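Local coordinates for protein 4,5-DOPA dioxygenase extradiol (Escherichia coli, PDB 2PW6) that opens the aromatic ring of L-DOPA in vitro between carbons 4 and 5, with zinc as cofactor, although its physiological substrate is unknown, at residues L141-S146 / H234-L239; V217-H222 / P230-Y235; E103-I108 / F153-K158. All coordinates share one frame; numbering follows the deposited sequence.

Interaction 1 of 3, residues L141-S146 / H234-L239; sequences LSIDSS and HYLPLL. With ZN (zinc ion), chain B.
This contact is part of the buried core beside the zinc site of the LigB-type dioxygenase fold, where I143 of strand 138-144 packs against L236 and P237 of helix 236-243. The two branches of I143 serve different partners. CG2 of I143 lies anti to the backbone N and touches CD1 of L236 at 3.8 Å. CG1 lies on the other branch, beside the backbone N (chi1 -69°), and carries CD1 of I143 to 3.8 Å from CG of P237. The side chains of I143 and P237 cross at about a right angle. Only carbon atoms of the side chains meet here, and the backbone of I143 is bonded to W58 and T60. V54 and F59 of strand 50-60 and H152 of helix 149-159 also press on it.

Two residues before L236 stands H234. Its NE2 binds zinc at 2.0 Å. H22 and H57 of the same chain and D86 of the second subunit complete the four ligands. H177 stacks on the H234 ring.

At the end of the strand, D144 makes an Asx turn. Its OD1 accepts from S146 N at 3.1 Å and from S146 OG at 2.6 Å. Both donors come from the same face, well above the carboxylate plane. G62 N is a third partner of this oxygen, and OD2 forms a salt bridge with K147.

With no polar pair between them, strand and helix meet here by van der Waals contact. The strand is bonded to strand 50-60, and the helix segment is tied to zinc through H234.

Interaction 2 of 3, residues V217-H222 / P230-Y235; sequences VNYLDH and PTPEHY. With ZN (zinc ion), chain B.
A face-to-face tyrosine stack, Y219 on Y235, joins the two loops on either end of helix 225-228 in this LigB-type dioxygenase. Y219 belongs to the short 3-10 segment 219-221. Its CG sits between the backbone N and the carbonyl carbon (chi1 72°), which turns the ring toward 230-235. CB of Y219 meets OH of Y235 at 3.5 Å. That hydroxyl bonds to L216 O. CG of Y219 lies 3.5 Å from CE2 of Y235, and CD2 of Y219 comes to 3.4 Å from the same CE2. CE1, CE2 and CZ of Y219 come nearest to CD2 of Y235. The ring centroids are 4.1 Å apart and the planes tilted by 26°. L220 CG lies over the opposite face of the Y219 ring, toward its rim. At the tip, OH of Y219 touches CB of P232 at 3.3 Å. A serine here would probably strip Y235 of its stacking partner and open a gap beside P232. E233 holds the ring of the zinc ligand H234 from the second shell. Its OE1 accepts from T231 OG1 through the syn lone pair, its OE2 from H234 ND1 through the anti one, in the imidazole plane, at 3.1 Å and 172°.

Interaction 3 of 3, residues E103-I108 / F153-K158; sequences ELLAPI and FEMGRK
L105 and M155 meet side chain to side chain, crossing at about a right angle. CD2 of L105 does most of the touching. It lies 3.6 Å from CE and 3.8 Å from SE of M155, which is a selenomethionine in this crystal. M155 is curled: it bends at chi2 (-65°) and again at chi3 (-75°). The bends bring its methyl end up to the leucine. M155 also touches Y240 of helix 236-243.

These residues lie on helices 95-105 and 149-159 of the alpha/beta fold. Helix 149-159 belongs to a beta-alpha-beta crossover between the parallel strands 138-144 and 167-173. Strand 50-60 lies between them in the sheet. The contact packs the C-terminal end of helix 95-105 against this crossover helix.

L105 has CG anti to its carbonyl carbon, beside the backbone N. L104 instead has CG anti to the backbone N (chi1 171°). CD2 of L104 then comes to 3.3 Å from the backbone O of K158, a methyl against a carbonyl. The side chain of K158 runs nearly extended as far as CE, and CD of K158 passes 4.1 Å from CD2 of L105. The chain then turns at chi4 on the way to NZ. After L105 the first helix ends, and a cis peptide bond precedes P107. I108 N bonds back to L105 O at 2.8 Å.

Interactions 1 and 2 are buried, while interaction 3 is partly buried and lies away from the annotated sites. Interactions 1 and 2 share H234 and Y235, so both meet the stretch that carries the zinc ligand H234, one from the sheet and one from the loop before helix 225-228. Aliphatic branches carry interaction 1, and stacked aromatic rings carry interaction 2. Interaction 3 joins two helices through leucine and selenomethionine side chains, with the partly exposed K158 at its margin. It still reaches the core: L141 of interaction 1 touches both L105 and M155, and L239 packs on F153. V217 of interaction 2 also touches F153. Helix 149-159 thus adjoins all three contacts.

Interaction 1 of 3, residues L141-S146 / H234-L239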
loop_
_atom_site.group_PDB
_atom_site.type_symbol
_atom_site.label_atom_id
_atom_site.label_comp_id
_atom_site.label_asym_id
_atom_site.label_seq_id
_atom_site.Cartn_x
_atom_site.Cartn_y
_atom_site.Cartn_z
ATOM N N LEU A 141 15.626 -1.008 -6.672
ATOM C CA LEU A 141 16.323 -2.204 -6.244
ATOM C C LEU A 141 15.536 -2.890 -5.096
ATOM O O LEU A 141 15.072 -2.208 -4.175
ATOM C CB LEU A 141 17.735 -1.851 -5.755
ATOM C CG LEU A 141 18.587 -3.018 -5.218
ATOM C CD1 LEU A 141 18.963 -4.025 -6.356
ATOM C CD2 LEU A 141 19.813 -2.454 -4.549
ATOM N N SER A 142 15.395 -4.212 -5.160
ATOM C CA SER A 142 14.603 -4.945 -4.180
ATOM C C SER A 142 15.528 -5.615 -3.159
ATOM O O SER A 142 16.754 -5.743 -3.376
ATOM C CB SER A 142 13.682 -5.957 -4.858
ATOM O OG SER A 142 14.397 -7.115 -5.230
ATOM N N ILE A 143 14.950 -6.013 -2.023
ATOM C CA ILE A 143 15.736 -6.557 -0.905
ATOM C C ILE A 143 15.536 -8.064 -0.929
ATOM O O ILE A 143 14.426 -8.527 -0.905
ATOM C CB ILE A 143 15.269 -5.922 0.475
ATOM C CG1 ILE A 143 15.659 -4.439 0.556
ATOM C CG2 ILE A 143 15.842 -6.679 1.692
ATOM C CD1 ILE A 143 14.695 -3.593 1.394
ATOM N N ASP A 144 16.607 -8.828 -0.983
ATOM C CA ASP A 144 16.490 -10.296 -0.981
ATOM C C ASP A 144 16.090 -10.853 0.419
ATOM O O ASP A 144 16.937 -10.893 1.320
ATOM C CB ASP A 144 17.833 -10.925 -1.402
ATOM C CG ASP A 144 17.729 -12.436 -1.711
ATOM O OD1 ASP A 144 16.722 -13.113 -1.393
ATOM O OD2 ASP A 144 18.684 -12.959 -2.331
ATOM N N SER A 145 14.819 -11.249 0.556
ATOM C CA SER A 145 14.239 -12.009 1.710
ATOM C C SER A 145 15.131 -13.090 2.319
ATOM O O SER A 145 15.214 -13.225 3.545
ATOM C CB SER A 145 13.038 -12.815 1.223
ATOM O OG SER A 145 11.854 -12.120 1.312
ATOM N N SER A 146 15.727 -13.902 1.438
ATOM C CA SER A 146 16.366 -15.159 1.810
ATOM C C SER A 146 17.759 -14.962 2.372
ATOM O O SER A 146 18.426 -15.931 2.738
ATOM C CB SER A 146 16.426 -16.090 0.578
ATOM O OG SER A 146 17.250 -15.517 -0.439
ATOM N N HIS A 234 11.628 -3.552 7.084
ATOM C CA HIS A 234 11.703 -2.097 7.345
ATOM C C HIS A 234 12.981 -1.610 7.974
ATOM O O HIS A 234 13.297 -0.404 7.932
ATOM C CB HIS A 234 10.500 -1.594 8.112
ATOM C CG HIS A 234 9.324 -1.240 7.253
ATOM N ND1 HIS A 234 8.418 -2.174 6.824
ATOM C CD2 HIS A 234 8.814 -0.043 6.894
ATOM C CE1 HIS A 234 7.430 -1.583 6.182
ATOM N NE2 HIS A 234 7.645 -0.279 6.201
ATOM N N TYR A 235 13.735 -2.550 8.527
ATOM C CA TYR A 235 15.048 -2.264 9.071
ATOM C C TYR A 235 16.256 -2.426 8.100
ATOM O O TYR A 235 17.216 -1.628 8.116
ATOM C CB TYR A 235 15.248 -3.192 10.247
ATOM C CG TYR A 235 16.562 -3.008 10.905
ATOM C CD1 TYR A 235 16.750 -1.970 11.812
ATOM C CD2 TYR A 235 17.645 -3.875 10.628
ATOM C CE1 TYR A 235 17.988 -1.779 12.450
ATOM C CE2 TYR A 235 18.894 -3.686 11.256
ATOM C CZ TYR A 235 19.054 -2.629 12.165
ATOM O OH TYR A 235 20.273 -2.403 12.829
ATOM N N LEU A 236 16.209 -3.488 7.303
ATOM C CA LEU A 236 17.293 -3.867 6.370
ATOM C C LEU A 236 17.807 -2.739 5.449
ATOM O O LEU A 236 19.010 -2.707 5.173
ATOM C CB LEU A 236 16.892 -5.099 5.516
ATOM C CG LEU A 236 16.878 -6.462 6.237
ATOM C CD1 LEU A 236 16.356 -7.639 5.327
ATOM C CD2 LEU A 236 18.268 -6.811 6.848
ATOM N N PRO A 237 16.918 -1.816 5.006
ATOM C CA PRO A 237 17.328 -0.738 4.137
ATOM C C PRO A 237 18.416 0.152 4.688
ATOM O O PRO A 237 19.215 0.678 3.905
ATOM C CB PRO A 237 16.021 0.055 3.917
ATOM C CG PRO A 237 14.977 -0.925 4.076
ATOM C CD PRO A 237 15.453 -1.775 5.206
ATOM N N LEU A 238 18.459 0.327 6.006
ATOM C CA LEU A 238 19.517 1.075 6.652
ATOM C C LEU A 238 20.890 0.452 6.420
ATOM O O LEU A 238 21.880 1.147 6.327
ATOM C CB LEU A 238 19.240 1.190 8.177
ATOM C CG LEU A 238 20.355 1.805 9.043
ATOM C CD1 LEU A 238 20.676 3.189 8.590
ATOM C CD2 LEU A 238 20.020 1.804 10.541
ATOM N N LEU A 239 20.941 -0.872 6.382
ATOM C CA LEU A 239 22.183 -1.581 6.190
ATOM C C LEU A 239 22.749 -1.322 4.793
ATOM O O LEU A 239 23.956 -1.268 4.637
ATOM C CB LEU A 239 21.966 -3.072 6.448
ATOM C CG LEU A 239 21.540 -3.372 7.912
ATOM C CD1 LEU A 239 21.564 -4.871 8.177
ATOM C CD2 LEU A 239 22.413 -2.601 8.975
HETATM ZN ZN ZN B . 6.480 1.130 5.436
#

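Interaction 2 of 3, residues V217-H222 / P230-Y235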
loop_
_atom_site.group_PDB
_atom_site.type_symbol
_atom_site.label_atom_id
_atom_site.label_comp_id
_atom_site.label_asym_id
_atom_site.label_seq_id
_atom_site.Cartn_x
_atom_site.Cartn_y
_atom_site.Cartn_z
ATOM N N VAL A 217 24.190 -5.074 12.511
ATOM C CA VAL A 217 24.010 -6.269 11.700
ATOM C C VAL A 217 23.405 -7.365 12.565
ATOM O O VAL A 217 22.545 -8.105 12.118
ATOM C CB VAL A 217 25.348 -6.736 11.060
ATOM C CG1 VAL A 217 25.284 -8.201 10.612
ATOM C CG2 VAL A 217 25.717 -5.814 9.912
ATOM N N ASN A 218 23.889 -7.460 13.805
ATOM C CA ASN A 218 23.379 -8.415 14.802
ATOM C C ASN A 218 22.255 -7.791 15.639
ATOM O O ASN A 218 22.196 -8.006 16.854
ATOM C CB ASN A 218 24.515 -8.873 15.745
ATOM C CG ASN A 218 25.608 -9.653 15.025
ATOM O OD1 ASN A 218 25.372 -10.718 14.454
ATOM N ND2 ASN A 218 26.819 -9.129 15.075
ATOM N N TYR A 219 21.378 -7.022 14.996
ATOM C CA TYR A 219 20.392 -6.196 15.704
ATOM C C TYR A 219 19.415 -7.034 16.555
ATOM O O TYR A 219 18.959 -6.586 17.588
ATOM C CB TYR A 219 19.649 -5.246 14.745
ATOM C CG TYR A 219 18.666 -5.959 13.849
ATOM C CD1 TYR A 219 17.291 -5.915 14.098
ATOM C CD2 TYR A 219 19.109 -6.702 12.760
ATOM C CE1 TYR A 219 16.382 -6.589 13.266
ATOM C CE2 TYR A 219 18.217 -7.374 11.936
ATOM C CZ TYR A 219 16.857 -7.315 12.181
ATOM O OH TYR A 219 15.984 -8.011 11.335
ATOM N N LEU A 220 19.134 -8.259 16.133
ATOM C CA LEU A 220 18.252 -9.145 16.893
ATOM C C LEU A 220 18.836 -9.607 18.244
ATOM O O LEU A 220 18.113 -10.185 19.060
ATOM C CB LEU A 220 17.801 -10.335 16.035
ATOM C CG LEU A 220 16.837 -9.980 14.896
ATOM C CD1 LEU A 220 16.580 -11.195 13.997
ATOM C CD2 LEU A 220 15.533 -9.436 15.452
ATOM N N ASP A 221 20.135 -9.353 18.457
ATOM C CA ASP A 221 20.812 -9.542 19.755
ATOM C C ASP A 221 20.320 -8.600 20.859
ATOM O O ASP A 221 20.620 -8.816 22.029
ATOM C CB ASP A 221 22.329 -9.364 19.624
ATOM C CG ASP A 221 22.995 -10.537 18.938
ATOM O OD1 ASP A 221 22.278 -11.501 18.589
ATOM O OD2 ASP A 221 24.232 -10.487 18.733
ATOM N N HIS A 222 19.584 -7.555 20.492
ATOM C CA HIS A 222 19.020 -6.621 21.461
ATOM C C HIS A 222 17.698 -7.185 22.003
ATOM O O HIS A 222 17.036 -7.988 21.314
ATOM C CB HIS A 222 18.815 -5.270 20.779
ATOM C CG HIS A 222 18.556 -4.125 21.714
ATOM N ND1 HIS A 222 17.287 -3.738 22.087
ATOM C CD2 HIS A 222 19.401 -3.244 22.297
ATOM C CE1 HIS A 222 17.362 -2.668 22.857
ATOM N NE2 HIS A 222 18.633 -2.356 23.013
ATOM N N PRO A 230 9.592 -7.457 13.954
ATOM C CA PRO A 230 9.161 -8.871 13.877
ATOM C C PRO A 230 9.455 -9.549 12.539
ATOM O O PRO A 230 9.439 -10.792 12.455
ATOM C CB PRO A 230 7.635 -8.806 14.094
ATOM C CG PRO A 230 7.331 -7.407 14.567
ATOM C CD PRO A 230 8.460 -6.520 14.132
ATOM N N THR A 231 9.678 -8.740 11.493
ATOM C CA THR A 231 10.205 -9.212 10.200
ATOM C C THR A 231 11.263 -8.214 9.845
ATOM O O THR A 231 11.218 -7.104 10.353
ATOM C CB THR A 231 9.153 -9.217 9.117
ATOM O OG1 THR A 231 8.418 -7.975 9.148
ATOM C CG2 THR A 231 8.221 -10.390 9.297
ATOM N N PRO A 232 12.267 -8.612 9.045
ATOM C CA PRO A 232 13.352 -7.672 8.870
ATOM C C PRO A 232 13.176 -6.482 7.904
ATOM O O PRO A 232 13.988 -5.589 7.985
ATOM C CB PRO A 232 14.516 -8.578 8.397
ATOM C CG PRO A 232 14.027 -9.978 8.502
ATOM C CD PRO A 232 12.556 -9.879 8.344
ATOM N N GLU A 233 12.138 -6.435 7.070
ATOM C CA GLU A 233 12.140 -5.599 5.826
ATOM C C GLU A 233 12.270 -4.090 6.041
ATOM O O GLU A 233 12.967 -3.421 5.292
ATOM C CB GLU A 233 10.939 -5.912 4.905
ATOM C CG GLU A 233 9.600 -5.286 5.340
ATOM C CD GLU A 233 9.031 -5.904 6.627
ATOM O OE1 GLU A 233 9.195 -7.132 6.791
ATOM O OE2 GLU A 233 8.414 -5.176 7.450
ATOM N N HIS A 234 11.628 -3.552 7.084
ATOM C CA HIS A 234 11.703 -2.097 7.345
ATOM C C HIS A 234 12.981 -1.610 7.974
ATOM O O HIS A 234 13.297 -0.404 7.932
ATOM C CB HIS A 234 10.500 -1.594 8.112
ATOM C CG HIS A 234 9.324 -1.240 7.253
ATOM N ND1 HIS A 234 8.418 -2.174 6.824
ATOM C CD2 HIS A 234 8.814 -0.043 6.894
ATOM C CE1 HIS A 234 7.430 -1.583 6.182
ATOM N NE2 HIS A 234 7.645 -0.279 6.201
ATOM N N TYR A 235 13.735 -2.550 8.527
ATOM C CA TYR A 235 15.048 -2.264 9.071
ATOM C C TYR A 235 16.256 -2.426 8.100
ATOM O O TYR A 235 17.216 -1.628 8.116
ATOM C CB TYR A 235 15.248 -3.192 10.247
ATOM C CG TYR A 235 16.562 -3.008 10.905
ATOM C CD1 TYR A 235 16.750 -1.970 11.812
ATOM C CD2 TYR A 235 17.645 -3.875 10.628
ATOM C CE1 TYR A 235 17.988 -1.779 12.450
ATOM C CE2 TYR A 235 18.894 -3.686 11.256
ATOM C CZ TYR A 235 19.054 -2.629 12.165
ATOM O OH TYR A 235 20.273 -2.403 12.829
HETATM ZN ZN ZN B . 6.480 1.130 5.436
#

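Interaction 3 of 3, residues E103-I108 / F153-K158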
loop_
_atom_site.group_PDB
_atom_site.type_symbol
_atom_site.label_atom_id
_atom_site.label_comp_id
_atom_site.label_asym_id
_atom_site.label_seq_id
_atom_site.Cartn_x
_atom_site.Cartn_y
_atom_site.Cartn_z
ATOM N N GLU A 103 25.663 -5.379 -13.507
ATOM C CA GLU A 103 27.092 -5.697 -13.693
ATOM C C GLU A 103 27.898 -5.608 -12.399
ATOM O O GLU A 103 28.690 -6.509 -12.073
ATOM C CB GLU A 103 27.718 -4.751 -14.750
ATOM C CG GLU A 103 27.134 -4.932 -16.182
ATOM C CD GLU A 103 27.471 -3.784 -17.176
ATOM O OE1 GLU A 103 27.113 -3.943 -18.388
ATOM O OE2 GLU A 103 28.084 -2.756 -16.766
ATOM N N LEU A 104 27.727 -4.495 -11.687
ATOM C CA LEU A 104 28.331 -4.305 -10.369
ATOM C C LEU A 104 28.018 -5.465 -9.380
ATOM O O LEU A 104 28.915 -5.961 -8.703
ATOM C CB LEU A 104 27.904 -2.949 -9.791
ATOM C CG LEU A 104 28.279 -2.674 -8.340
ATOM C CD1 LEU A 104 29.775 -2.369 -8.239
ATOM C CD2 LEU A 104 27.443 -1.516 -7.783
ATOM N N LEU A 105 26.767 -5.908 -9.350
ATOM C CA LEU A 105 26.310 -6.991 -8.464
ATOM C C LEU A 105 26.717 -8.417 -8.859
ATOM O O LEU A 105 26.754 -9.309 -7.999
ATOM C CB LEU A 105 24.787 -6.953 -8.341
ATOM C CG LEU A 105 24.195 -5.740 -7.625
ATOM C CD1 LEU A 105 22.646 -5.755 -7.712
ATOM C CD2 LEU A 105 24.741 -5.663 -6.167
ATOM N N ALA A 106 26.962 -8.647 -10.154
ATOM C CA ALA A 106 27.333 -9.982 -10.660
ATOM C C ALA A 106 28.526 -10.458 -9.849
ATOM O O ALA A 106 29.401 -9.641 -9.548
ATOM C CB ALA A 106 27.683 -9.928 -12.147
ATOM N N PRO A 107 28.572 -11.762 -9.486
ATOM C CA PRO A 107 27.637 -12.850 -9.821
ATOM C C PRO A 107 26.324 -13.000 -9.030
ATOM O O PRO A 107 25.633 -13.997 -9.264
ATOM C CB PRO A 107 28.491 -14.112 -9.670
ATOM C CG PRO A 107 29.424 -13.778 -8.555
ATOM C CD PRO A 107 29.698 -12.250 -8.667
ATOM N N ILE A 108 25.944 -12.023 -8.178
ATOM C CA ILE A 108 24.590 -12.017 -7.583
ATOM C C ILE A 108 23.590 -12.087 -8.728
ATOM O O ILE A 108 23.559 -11.191 -9.557
ATOM C CB ILE A 108 24.216 -10.695 -6.732
ATOM C CG1 ILE A 108 25.235 -10.294 -5.640
ATOM C CG2 ILE A 108 22.777 -10.747 -6.219
ATOM C CD1 ILE A 108 25.565 -11.272 -4.615
ATOM N N PHE A 153 24.141 -5.800 4.408
ATOM C CA PHE A 153 25.241 -4.857 4.682
ATOM C C PHE A 153 26.306 -4.920 3.567
ATOM O O PHE A 153 26.753 -3.877 3.080
ATOM C CB PHE A 153 25.877 -5.096 6.073
ATOM C CG PHE A 153 26.935 -4.060 6.463
ATOM C CD1 PHE A 153 26.592 -2.943 7.208
ATOM C CD2 PHE A 153 28.266 -4.220 6.088
ATOM C CE1 PHE A 153 27.557 -1.998 7.570
ATOM C CE2 PHE A 153 29.234 -3.271 6.418
ATOM C CZ PHE A 153 28.869 -2.158 7.177
ATOM N N GLU A 154 26.726 -6.130 3.192
ATOM C CA GLU A 154 27.653 -6.302 2.053
ATOM C C GLU A 154 27.146 -5.664 0.753
ATOM O O GLU A 154 27.949 -5.123 -0.001
ATOM C CB GLU A 154 28.042 -7.766 1.805
ATOM C CG GLU A 154 28.899 -8.425 2.895
ATOM C CD GLU A 154 30.250 -7.747 3.184
ATOM O OE1 GLU A 154 30.633 -6.752 2.503
ATOM O OE2 GLU A 154 30.925 -8.233 4.129
HETATM N N MSE A 155 25.829 -5.710 0.525
HETATM C CA MSE A 155 25.179 -4.999 -0.596
HETATM C C MSE A 155 25.497 -3.508 -0.667
HETATM O O MSE A 155 25.814 -2.992 -1.737
HETATM C CB MSE A 155 23.663 -5.159 -0.558
HETATM C CG MSE A 155 23.171 -6.533 -0.907
HETATM SE SE MSE A 155 23.587 -6.999 -2.807
HETATM C CE MSE A 155 22.213 -5.902 -3.683
ATOM N N GLY A 156 25.378 -2.814 0.460
ATOM C CA GLY A 156 25.745 -1.404 0.517
ATOM C C GLY A 156 27.237 -1.182 0.348
ATOM O O GLY A 156 27.663 -0.119 -0.083
ATOM N N ARG A 157 28.037 -2.182 0.712
ATOM C CA ARG A 157 29.466 -2.145 0.449
ATOM C C ARG A 157 29.736 -2.141 -1.074
ATOM O O ARG A 157 30.602 -1.416 -1.560
ATOM C CB ARG A 157 30.156 -3.352 1.112
ATOM C CG ARG A 157 30.452 -3.211 2.580
ATOM C CD ARG A 157 31.713 -2.399 2.740
ATOM N NE ARG A 157 31.782 -1.675 4.012
ATOM C CZ ARG A 157 32.313 -2.168 5.129
ATOM N NH1 ARG A 157 32.794 -3.412 5.170
ATOM N NH2 ARG A 157 32.358 -1.418 6.222
ATOM N N LYS A 158 28.994 -2.955 -1.819
ATOM C CA LYS A 158 29.087 -2.960 -3.290
ATOM C C LYS A 158 28.480 -1.706 -3.911
ATOM O O LYS A 158 29.024 -1.175 -4.878
ATOM C CB LYS A 158 28.404 -4.184 -3.879
ATOM C CG LYS A 158 28.979 -5.495 -3.435
ATOM C CD LYS A 158 28.017 -6.598 -3.813
ATOM C CE LYS A 158 28.736 -7.918 -3.897
ATOM N NZ LYS A 158 29.030 -8.460 -2.555
#